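Local coordinates for protein AlyQ (Persicobacter sp. CCB-QB2, PDB 7D2A) that binds uronic acid sugars of alginate through a family 32 carbohydrate-binding module, here holding a 4,5-unsaturated mannuronic acid, at residues D20-E25 with R35-G40; I45-G50 with I111-F116; G50-V55 with A105-Y110. All blocks are in the same frame, centred on the assembly; numbering follows the deposited sequence. Where two conformers were deposited one is given.

Interaction 1. Residues D20-E25 with R35-G40; sequences DGNLPE and RWSANG. With MAW (4-deoxy-alpha-L-erythro-hex-4-enopyranuronic acid), chain B.
Asn-22 and Arg-35 meet as two stacked flat groups, the carboxamide lying over one face of the guanidinium with their planes 30° apart and Asn-22 OD1 3.8 Å from Arg-35 CZ. Asn-22 CG stands beside the backbone N (chi1 -67°), which brings its amide over the guanidinium. Asn-22 ND2 turns instead to Asp-20 OD1 (2.9 Å), which also accepts from the backbone N of Asn-22 on the same face of the carboxylate, making an Asx turn. Two N-H groups thus grip one oxygen of Asp-20 and present the other, OD2, to the sugar. MAW O3 donates to Asp-20 OD2 at 2.7 Å and accepts from Arg-35 NH2 at 2.8 Å in an almost straight bond (175°), so one hydroxyl joins a carboxylate and a guanidinium that do not touch each other. Arg-35 is held against rotation by its NE, which reaches Ser-37 OG at 2.8 Å in the guanidinium plane; that hydroxyl is fixed by Ser-125. The close-packed part is on the Trp-36 side of the strand. Pro-24 CG rests 3.8 Å from CD1 of the buried Trp-36, whose NE1 is satisfied by Ala-18 O, while the backbone N of Asp-20 bonds to Ser-37 O at 3.1 Å. A compact, apolar proline suits an indole neighbour. On the looser side a water links Asn-22 OD1 to the backbone N of Arg-35, and the polar side chains there are only partly buried. Beside the indole packing stand Asp-20, Asn-22, Arg-35 and Ser-37, four residues lining the uronic-acid pocket of this CBM32 module.

Interaction 2. Residues I45-G50 with I111-F116; sequences ITFDLG and IRITGF
In the five-stranded antiparallel sheet of the beta-sandwich of this F5/8 type C (CBM32) domain, strand 43-49 pairs with strand 110-118 through Ile-45 and Ile-113, Thr-46 and Arg-112, and Phe-47 and Ile-111. The outer two are hydrogen-bonded pairs, each with a bond in both directions; the one from Phe-47 N to Ile-111 O is short, 2.7 Å, and almost straight (177°). The middle pair is non-hydrogen-bonded, and its side chains supply the link instead: Arg-112 NE donates to Thr-46 OG1 at 2.9 Å, with the hydroxyl near the guanidinium plane, and NH2 adds a weak bond to the same oxygen. A bend in the arginine chain (chi3 -72°) folds the guanidinium back across the sheet onto the threonine. An alanine in place of Arg-112 would probably leave Thr-46 OG1 without this donor and take the cation-pi partner from Tyr-44. The face of Ile-45, Phe-47, Ile-111 and Ile-113 looks into the sandwich, where branched and aromatic side chains suit. There Ile-45 CG2 lies beside Ile-113 CB at 3.9 Å, the two side chains pointing the same way, while Phe-47 CE2 comes within 4.0 Å of Ile-113 CD1. Farther along, the methyl tips of Leu-49 CD1 and Ile-111 CD1 touch at 3.8 Å. Strand 13-16 flanks strand 43-49 on its other edge and strand 70-77 flanks strand 110-118, while Phe-47, Ile-111 and Ile-113 pack against Val-129, Ile-131 and Ile-126 of strand 123-133 in the facing sheet.

Interaction 3. Residues G50-V55 with A105-Y110; sequences GSAKTV and ATTARY
Arg-109 lies along the corner formed by Gly-50 and Ser-51, with CG anti to the backbone N (chi1 168°) and the rest of the chain stretched out. CB starts 3.7 Å from Ser-51 O, CG passes the backbone N of Ser-51, and CD lies near the carbonyl carbon of Gly-50. NE comes within 3.6 Å of that same carbon, but its salt-bridge partner is Asp-48 OD1. CZ lies 3.5 Å from Gly-50 O, which sits over the centre of one guanidinium face; at the tip NH1 and NH2 both lie near the same oxygen, NH1 the nearer. Tyr-110 OH lies over the opposite face, toward its rim. A long side chain with a flat cationic end suits this place, able to follow the turn and still reach a carboxylate. The positive phi of Gly-50 (95°) by itself favours glycine. Here the chain leaves one sheet of the sandwich for the other, and Arg-109 and Tyr-110 together face Gly-77 in a classic beta bulge. Beyond the corner, strands 52-62 and 105-108 run antiparallel, with Lys-53 opposite Ala-108 and Val-55 opposite Thr-106 as hydrogen-bonded pairs. Val-55 and Ala-108 turn inward onto Ile-131 and Leu-76. Thr-54 and Thr-107 face the other way, and one water bridges their OG1 atoms, 2.8 Å from Thr-54 and 2.7 Å from Thr-107.

Overall arrangement
Interaction 2 lies in the core, its centre about 12 Å from that of interaction 3 and about 13 Å from that of interaction 1, which occupy opposite sides of the chain's centre. Its chemistry is mostly backbone pairing and apolar side chains. Interaction 3 is also strand pairing, but at the surface, with threonines, water and a charged corner. Strand 43-49 runs on into 52-62 and 105-108 into 110-118, so interactions 2 and 3 hold successive parts of the same two lengths of chain, while interactions 1 and 3 reach the same sheet. Interaction 1 has little regular pairing and gathers polar side chains round a ligand, yet Trp-36 packs on Ile-45, joining it to the sandwich core through the indole.

Interaction 1. Residues D20-E25 with R35-G40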
loop_
_atom_site.group_PDB
_atom_site.type_symbol
_atom_site.label_atom_id
_atom_site.label_comp_id
_atom_site.label_asym_id
_atom_site.label_seq_id
_atom_site.Cartn_x
_atom_site.Cartn_y
_atom_site.Cartn_z
ATOM N N ASP A 20 -9.170 -4.908 -11.274
ATOM C CA ASP A 20 -9.477 -5.201 -12.695
ATOM C C ASP A 20 -9.067 -6.617 -13.058
ATOM O O ASP A 20 -8.947 -6.871 -14.259
ATOM C CB ASP A 20 -8.728 -4.216 -13.567
ATOM C CG ASP A 20 -7.256 -4.501 -13.713
ATOM O OD1 ASP A 20 -6.722 -5.170 -12.823
ATOM O OD2 ASP A 20 -6.657 -4.010 -14.720
ATOM N N GLY A 21 -8.943 -7.527 -12.107
ATOM C CA GLY A 21 -8.499 -8.899 -12.346
ATOM C C GLY A 21 -7.093 -9.096 -11.835
ATOM O O GLY A 21 -6.716 -10.239 -11.598
ATOM N N ASN A 22 -6.370 -7.974 -11.638
ATOM C CA ASN A 22 -5.058 -7.918 -10.949
ATOM C C ASN A 22 -5.400 -7.810 -9.463
ATOM O O ASN A 22 -5.754 -6.760 -9.026
ATOM C CB ASN A 22 -4.164 -6.808 -11.482
ATOM C CG ASN A 22 -3.761 -7.121 -12.907
ATOM O OD1 ASN A 22 -2.922 -7.988 -13.156
ATOM N ND2 ASN A 22 -4.346 -6.387 -13.836
ATOM N N LEU A 23 -5.423 -8.933 -8.777
ATOM C CA LEU A 23 -6.084 -9.072 -7.464
ATOM C C LEU A 23 -5.304 -8.345 -6.366
ATOM O O LEU A 23 -4.092 -8.412 -6.306
ATOM C CB LEU A 23 -6.241 -10.550 -7.102
ATOM C CG LEU A 23 -7.223 -11.302 -7.978
ATOM C CD1 LEU A 23 -7.170 -12.757 -7.562
ATOM C CD2 LEU A 23 -8.574 -10.681 -7.841
ATOM N N PRO A 24 -6.020 -7.961 -5.293
ATOM C CA PRO A 24 -5.378 -7.368 -4.112
ATOM C C PRO A 24 -4.241 -8.206 -3.533
ATOM O O PRO A 24 -3.153 -7.691 -3.193
ATOM C CB PRO A 24 -6.572 -7.185 -3.187
ATOM C CG PRO A 24 -7.699 -6.852 -4.108
ATOM C CD PRO A 24 -7.486 -7.836 -5.221
ATOM N N GLU A 25 -4.466 -9.517 -3.459
ATOM C CA GLU A 25 -3.512 -10.487 -2.866
ATOM C C GLU A 25 -2.230 -10.578 -3.687
ATOM O O GLU A 25 -1.262 -11.078 -3.167
ATOM C CB GLU A 25 -4.145 -11.878 -2.754
ATOM C CG GLU A 25 -4.121 -12.699 -4.033
ATOM C CD GLU A 25 -4.937 -13.988 -3.970
ATOM O OE1 GLU A 25 -4.839 -14.751 -2.947
ATOM O OE2 GLU A 25 -5.710 -14.183 -4.871
ATOM N N ARG A 35 0.624 -7.723 -9.724
ATOM C CA ARG A 35 0.174 -6.438 -9.167
ATOM C C ARG A 35 -1.293 -6.508 -8.765
ATOM O O ARG A 35 -2.065 -7.353 -9.265
ATOM C CB ARG A 35 0.324 -5.291 -10.170
ATOM C CG ARG A 35 -0.589 -5.388 -11.375
ATOM C CD ARG A 35 -0.253 -4.356 -12.420
ATOM N NE ARG A 35 -1.170 -4.389 -13.548
ATOM C CZ ARG A 35 -0.962 -5.061 -14.687
ATOM N NH1 ARG A 35 0.133 -5.800 -14.867
ATOM N NH2 ARG A 35 -1.845 -4.962 -15.671
ATOM N N TRP A 36 -1.681 -5.555 -7.913
ATOM C CA TRP A 36 -3.089 -5.126 -7.802
ATOM C C TRP A 36 -3.256 -3.877 -8.656
ATOM O O TRP A 36 -2.365 -2.979 -8.603
ATOM C CB TRP A 36 -3.376 -4.764 -6.339
ATOM C CG TRP A 36 -4.629 -3.964 -6.164
ATOM C CD1 TRP A 36 -5.902 -4.368 -6.357
ATOM C CD2 TRP A 36 -4.714 -2.589 -5.759
ATOM N NE1 TRP A 36 -6.797 -3.374 -6.098
ATOM C CE2 TRP A 36 -6.090 -2.258 -5.721
ATOM C CE3 TRP A 36 -3.778 -1.616 -5.403
ATOM C CZ2 TRP A 36 -6.556 -0.995 -5.314
ATOM C CZ3 TRP A 36 -4.226 -0.357 -5.076
ATOM C CH2 TRP A 36 -5.603 -0.058 -4.993
ATOM N N SER A 37 -4.334 -3.791 -9.425
ATOM C CA SER A 37 -4.666 -2.589 -10.205
ATOM C C SER A 37 -6.114 -2.217 -9.943
ATOM O O SER A 37 -6.992 -3.079 -10.076
ATOM C CB SER A 37 -4.411 -2.766 -11.674
ATOM O OG SER A 37 -3.040 -2.983 -11.983
ATOM N N ALA A 38 -6.341 -0.935 -9.776
ATOM C CA ALA A 38 -7.694 -0.348 -9.723
ATOM C C ALA A 38 -7.610 1.041 -10.313
ATOM O O ALA A 38 -6.727 1.827 -9.950
ATOM C CB ALA A 38 -8.231 -0.351 -8.301
ATOM N N ASN A 39 -8.599 1.376 -11.129
ATOM C CA ASN A 39 -8.560 2.619 -11.903
ATOM C C ASN A 39 -9.323 3.705 -11.156
ATOM O O ASN A 39 -10.460 3.435 -10.689
ATOM C CB ASN A 39 -9.119 2.417 -13.305
ATOM C CG ASN A 39 -8.805 3.591 -14.208
ATOM O OD1 ASN A 39 -7.872 4.371 -13.998
ATOM N ND2 ASN A 39 -9.634 3.727 -15.229
ATOM N N GLY A 40 -8.695 4.872 -11.053
ATOM C CA GLY A 40 -9.362 6.083 -10.568
ATOM C C GLY A 40 -8.830 6.587 -9.254
ATOM O O GLY A 40 -8.459 5.805 -8.354
HETATM C C1 MAW B . -4.045 -0.500 -17.574
HETATM C C2 MAW B . -4.168 -1.930 -17.226
HETATM O O2 MAW B . -3.061 -2.747 -17.704
HETATM C C3 MAW B . -4.260 -1.990 -15.676
HETATM O O3 MAW B . -4.062 -3.308 -15.202
HETATM C C4 MAW B . -3.216 -1.037 -15.074
HETATM C C5 MAW B . -2.513 -0.189 -15.786
HETATM O O5 MAW B . -2.727 -0.053 -17.217
HETATM C C6 MAW B . -1.536 0.717 -15.255
HETATM O O6A MAW B . -0.980 1.520 -16.070
HETATM O O6B MAW B . -1.271 0.757 -13.994
HETATM O O HOH W 1 -0.726 -9.035 -12.022
#

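Interaction 2. Residues I45-G50 with I111-F116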
loop_
_atom_site.group_PDB
_atom_site.type_symbol
_atom_site.label_atom_id
_atom_site.label_comp_id
_atom_site.label_asym_id
_atom_site.label_seq_id
_atom_site.Cartn_x
_atom_site.Cartn_y
_atom_site.Cartn_z
ATOM N N ILE A 45 -6.592 -0.037 -1.103
ATOM C CA ILE A 45 -6.283 -1.434 -0.767
ATOM C C ILE A 45 -5.990 -1.503 0.726
ATOM O O ILE A 45 -5.276 -0.607 1.253
ATOM C CB ILE A 45 -5.130 -1.972 -1.627
ATOM C CG1 ILE A 45 -4.861 -3.442 -1.344
ATOM C CG2 ILE A 45 -3.862 -1.072 -1.574
ATOM C CD1 ILE A 45 -4.013 -4.083 -2.454
ATOM N N THR A 46 -6.537 -2.466 1.400
ATOM C CA THR A 46 -6.494 -2.561 2.872
ATOM C C THR A 46 -5.842 -3.861 3.290
ATOM O O THR A 46 -6.341 -4.961 2.938
ATOM C CB THR A 46 -7.883 -2.423 3.513
ATOM O OG1 THR A 46 -8.522 -1.285 2.921
ATOM C CG2 THR A 46 -7.747 -2.253 5.012
ATOM N N PHE A 47 -4.777 -3.769 4.073
ATOM C CA PHE A 47 -3.970 -4.889 4.582
ATOM C C PHE A 47 -4.337 -5.155 6.021
ATOM O O PHE A 47 -4.426 -4.200 6.808
ATOM C CB PHE A 47 -2.487 -4.549 4.485
ATOM C CG PHE A 47 -2.128 -4.190 3.091
ATOM C CD1 PHE A 47 -1.864 -5.178 2.142
ATOM C CD2 PHE A 47 -2.153 -2.881 2.674
ATOM C CE1 PHE A 47 -1.615 -4.807 0.834
ATOM C CE2 PHE A 47 -1.898 -2.526 1.353
ATOM C CZ PHE A 47 -1.658 -3.505 0.445
ATOM N N ASP A 48 -4.577 -6.422 6.361
ATOM C CA ASP A 48 -4.975 -6.855 7.712
ATOM C C ASP A 48 -3.785 -7.586 8.342
ATOM O O ASP A 48 -3.380 -8.630 7.786
ATOM C CB ASP A 48 -6.207 -7.738 7.601
ATOM C CG ASP A 48 -6.802 -8.192 8.906
ATOM O OD1 ASP A 48 -6.256 -7.858 9.989
ATOM O OD2 ASP A 48 -7.861 -8.826 8.811
ATOM N N LEU A 49 -3.363 -7.137 9.526
ATOM C CA LEU A 49 -2.273 -7.810 10.260
ATOM C C LEU A 49 -2.816 -8.915 11.158
ATOM O O LEU A 49 -1.958 -9.657 11.776
ATOM C CB LEU A 49 -1.464 -6.805 11.072
ATOM C CG LEU A 49 -0.832 -5.665 10.278
ATOM C CD1 LEU A 49 0.017 -4.771 11.197
ATOM C CD2 LEU A 49 0.006 -6.165 9.104
ATOM N N GLY A 50 -4.145 -8.969 11.326
ATOM C CA GLY A 50 -4.796 -10.045 12.109
ATOM C C GLY A 50 -5.033 -9.599 13.545
ATOM O O GLY A 50 -5.955 -10.091 14.172
ATOM N N ILE A 111 -4.014 -1.392 7.684
ATOM C CA ILE A 111 -3.244 -0.382 6.934
ATOM C C ILE A 111 -3.872 -0.268 5.566
ATOM O O ILE A 111 -4.005 -1.294 4.888
ATOM C CB ILE A 111 -1.764 -0.775 6.823
ATOM C CG1 ILE A 111 -1.027 -0.797 8.163
ATOM C CG2 ILE A 111 -1.095 0.193 5.872
ATOM C CD1 ILE A 111 -1.291 -1.900 9.103
ATOM N N ARG A 112 -4.308 0.932 5.218
ATOM C CA ARG A 112 -4.949 1.172 3.922
ATOM C C ARG A 112 -4.083 2.105 3.103
ATOM O O ARG A 112 -3.729 3.201 3.586
ATOM C CB ARG A 112 -6.334 1.787 4.140
ATOM C CG ARG A 112 -7.060 2.156 2.853
ATOM C CD ARG A 112 -8.479 2.549 3.178
ATOM N NE ARG A 112 -9.278 1.420 3.548
ATOM C CZ ARG A 112 -10.566 1.478 3.892
ATOM N NH1 ARG A 112 -11.182 2.649 3.937
ATOM N NH2 ARG A 112 -11.207 0.361 4.221
ATOM N N ILE A 113 -3.808 1.762 1.842
ATOM C CA ILE A 113 -3.182 2.659 0.870
ATOM C C ILE A 113 -4.260 3.164 -0.064
ATOM O O ILE A 113 -4.886 2.348 -0.696
ATOM C CB ILE A 113 -2.032 1.985 0.090
ATOM C CG1 ILE A 113 -0.951 1.510 1.057
ATOM C CG2 ILE A 113 -1.549 2.925 -0.972
ATOM C CD1 ILE A 113 0.159 0.745 0.390
ATOM N N THR A 114 -4.434 4.474 -0.113
ATOM C CA THR A 114 -5.377 5.132 -1.036
ATOM C C THR A 114 -4.553 5.733 -2.156
ATOM O O THR A 114 -3.579 6.417 -1.893
ATOM C CB THR A 114 -6.253 6.177 -0.328
ATOM O OG1 THR A 114 -6.984 5.567 0.728
ATOM C CG2 THR A 114 -7.190 6.810 -1.323
ATOM N N GLY A 115 -4.914 5.418 -3.410
ATOM C CA GLY A 115 -4.199 5.945 -4.565
ATOM C C GLY A 115 -4.938 7.052 -5.265
ATOM O O GLY A 115 -6.214 6.989 -5.287
ATOM N N PHE A 116 -4.166 7.970 -5.854
ATOM C CA PHE A 116 -4.703 9.186 -6.529
ATOM C C PHE A 116 -4.314 9.189 -7.989
ATOM O O PHE A 116 -4.225 10.269 -8.594
ATOM C CB PHE A 116 -4.293 10.445 -5.775
ATOM C CG PHE A 116 -4.771 10.389 -4.356
ATOM C CD1 PHE A 116 -6.123 10.397 -4.092
ATOM C CD2 PHE A 116 -3.884 10.274 -3.305
ATOM C CE1 PHE A 116 -6.590 10.294 -2.791
ATOM C CE2 PHE A 116 -4.349 10.172 -2.004
ATOM C CZ PHE A 116 -5.709 10.176 -1.752
#

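Interaction 3. Residues G50-V55 with A105-Y110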
loop_
_atom_site.group_PDB
_atom_site.type_symbol
_atom_site.label_atom_id
_atom_site.label_comp_id
_atom_site.label_asym_id
_atom_site.label_seq_id
_atom_site.Cartn_x
_atom_site.Cartn_y
_atom_site.Cartn_z
ATOM N N GLY A 50 -4.145 -8.969 11.326
ATOM C CA GLY A 50 -4.796 -10.045 12.109
ATOM C C GLY A 50 -5.033 -9.599 13.545
ATOM O O GLY A 50 -5.955 -10.091 14.172
ATOM N N SER A 51 -4.237 -8.676 14.060
ATOM C CA SER A 51 -4.400 -8.118 15.411
ATOM C C SER A 51 -3.616 -6.814 15.422
ATOM O O SER A 51 -2.924 -6.540 14.438
ATOM C CB SER A 51 -3.905 -9.069 16.469
ATOM O OG SER A 51 -2.543 -9.376 16.262
ATOM N N ALA A 52 -3.777 -6.018 16.460
ATOM C CA ALA A 52 -3.164 -4.680 16.514
ATOM C C ALA A 52 -1.669 -4.814 16.811
ATOM O O ALA A 52 -1.293 -5.462 17.824
ATOM C CB ALA A 52 -3.837 -3.857 17.584
ATOM N N LYS A 53 -0.826 -4.167 15.998
ATOM C CA LYS A 53 0.634 -4.239 16.127
ATOM C C LYS A 53 1.190 -2.824 16.113
ATOM O O LYS A 53 0.539 -1.937 15.551
ATOM C CB LYS A 53 1.268 -4.961 14.935
ATOM C CG LYS A 53 0.641 -6.299 14.589
ATOM C CD LYS A 53 1.110 -7.313 15.518
ATOM C CE LYS A 53 0.688 -8.701 15.101
ATOM N NZ LYS A 53 0.860 -9.612 16.250
ATOM N N THR A 54 2.371 -2.645 16.661
ATOM C CA THR A 54 3.110 -1.358 16.532
ATOM C C THR A 54 3.705 -1.252 15.135
ATOM O O THR A 54 4.415 -2.118 14.736
ATOM C CB THR A 54 4.187 -1.205 17.587
ATOM O OG1 THR A 54 3.546 -1.315 18.866
ATOM C CG2 THR A 54 4.870 0.133 17.454
ATOM N N VAL A 55 3.319 -0.242 14.387
ATOM C CA VAL A 55 3.737 -0.069 12.992
ATOM C C VAL A 55 4.379 1.302 12.842
ATOM O O VAL A 55 3.788 2.277 13.343
ATOM C CB VAL A 55 2.534 -0.223 12.052
ATOM C CG1 VAL A 55 2.891 0.021 10.638
ATOM C CG2 VAL A 55 1.828 -1.578 12.158
ATOM N N ALA A 105 5.650 5.959 15.174
ATOM C CA ALA A 105 5.126 4.631 15.481
ATOM C C ALA A 105 3.739 4.730 16.096
ATOM O O ALA A 105 3.505 5.646 16.944
ATOM C CB ALA A 105 6.028 3.893 16.425
ATOM N N THR A 106 2.830 3.857 15.698
ATOM C CA THR A 106 1.471 3.842 16.267
ATOM C C THR A 106 0.900 2.422 16.167
ATOM O O THR A 106 1.524 1.593 15.556
ATOM C CB THR A 106 0.614 4.882 15.547
ATOM O OG1 THR A 106 -0.589 4.997 16.319
ATOM C CG2 THR A 106 0.387 4.533 14.090
ATOM N N THR A 107 -0.259 2.187 16.698
ATOM C CA THR A 107 -0.816 0.825 16.786
ATOM C C THR A 107 -1.807 0.700 15.655
ATOM O O THR A 107 -2.599 1.645 15.431
ATOM C CB THR A 107 -1.450 0.552 18.156
ATOM O OG1 THR A 107 -0.353 0.609 19.054
ATOM C CG2 THR A 107 -2.118 -0.795 18.219
ATOM N N ALA A 108 -1.865 -0.442 14.985
ATOM C CA ALA A 108 -2.832 -0.657 13.894
ATOM C C ALA A 108 -2.990 -2.152 13.667
ATOM O O ALA A 108 -1.985 -2.885 13.711
ATOM C CB ALA A 108 -2.437 -0.003 12.582
ATOM N N ARG A 109 -4.207 -2.556 13.387
ATOM C CA ARG A 109 -4.491 -3.875 12.791
ATOM C C ARG A 109 -4.582 -3.693 11.283
ATOM O O ARG A 109 -4.161 -4.617 10.557
ATOM C CB ARG A 109 -5.771 -4.491 13.363
ATOM C CG ARG A 109 -6.217 -5.701 12.560
ATOM C CD ARG A 109 -7.351 -6.470 13.189
ATOM N NE ARG A 109 -7.728 -7.553 12.299
ATOM C CZ ARG A 109 -8.631 -8.487 12.575
ATOM N NH1 ARG A 109 -9.281 -8.484 13.731
ATOM N NH2 ARG A 109 -8.927 -9.383 11.652
ATOM N N TYR A 110 -5.158 -2.574 10.805
ATOM C CA TYR A 110 -5.440 -2.363 9.362
ATOM C C TYR A 110 -4.586 -1.207 8.870
ATOM O O TYR A 110 -4.504 -0.131 9.538
ATOM C CB TYR A 110 -6.923 -2.066 9.131
ATOM C CG TYR A 110 -7.834 -3.197 9.504
ATOM C CD1 TYR A 110 -8.084 -4.253 8.653
ATOM C CD2 TYR A 110 -8.438 -3.233 10.749
ATOM C CE1 TYR A 110 -8.859 -5.329 9.026
ATOM C CE2 TYR A 110 -9.263 -4.276 11.126
ATOM C CZ TYR A 110 -9.501 -5.317 10.254
ATOM O OH TYR A 110 -10.311 -6.361 10.610
HETATM O O HOH W 2 0.886 -1.738 19.571
#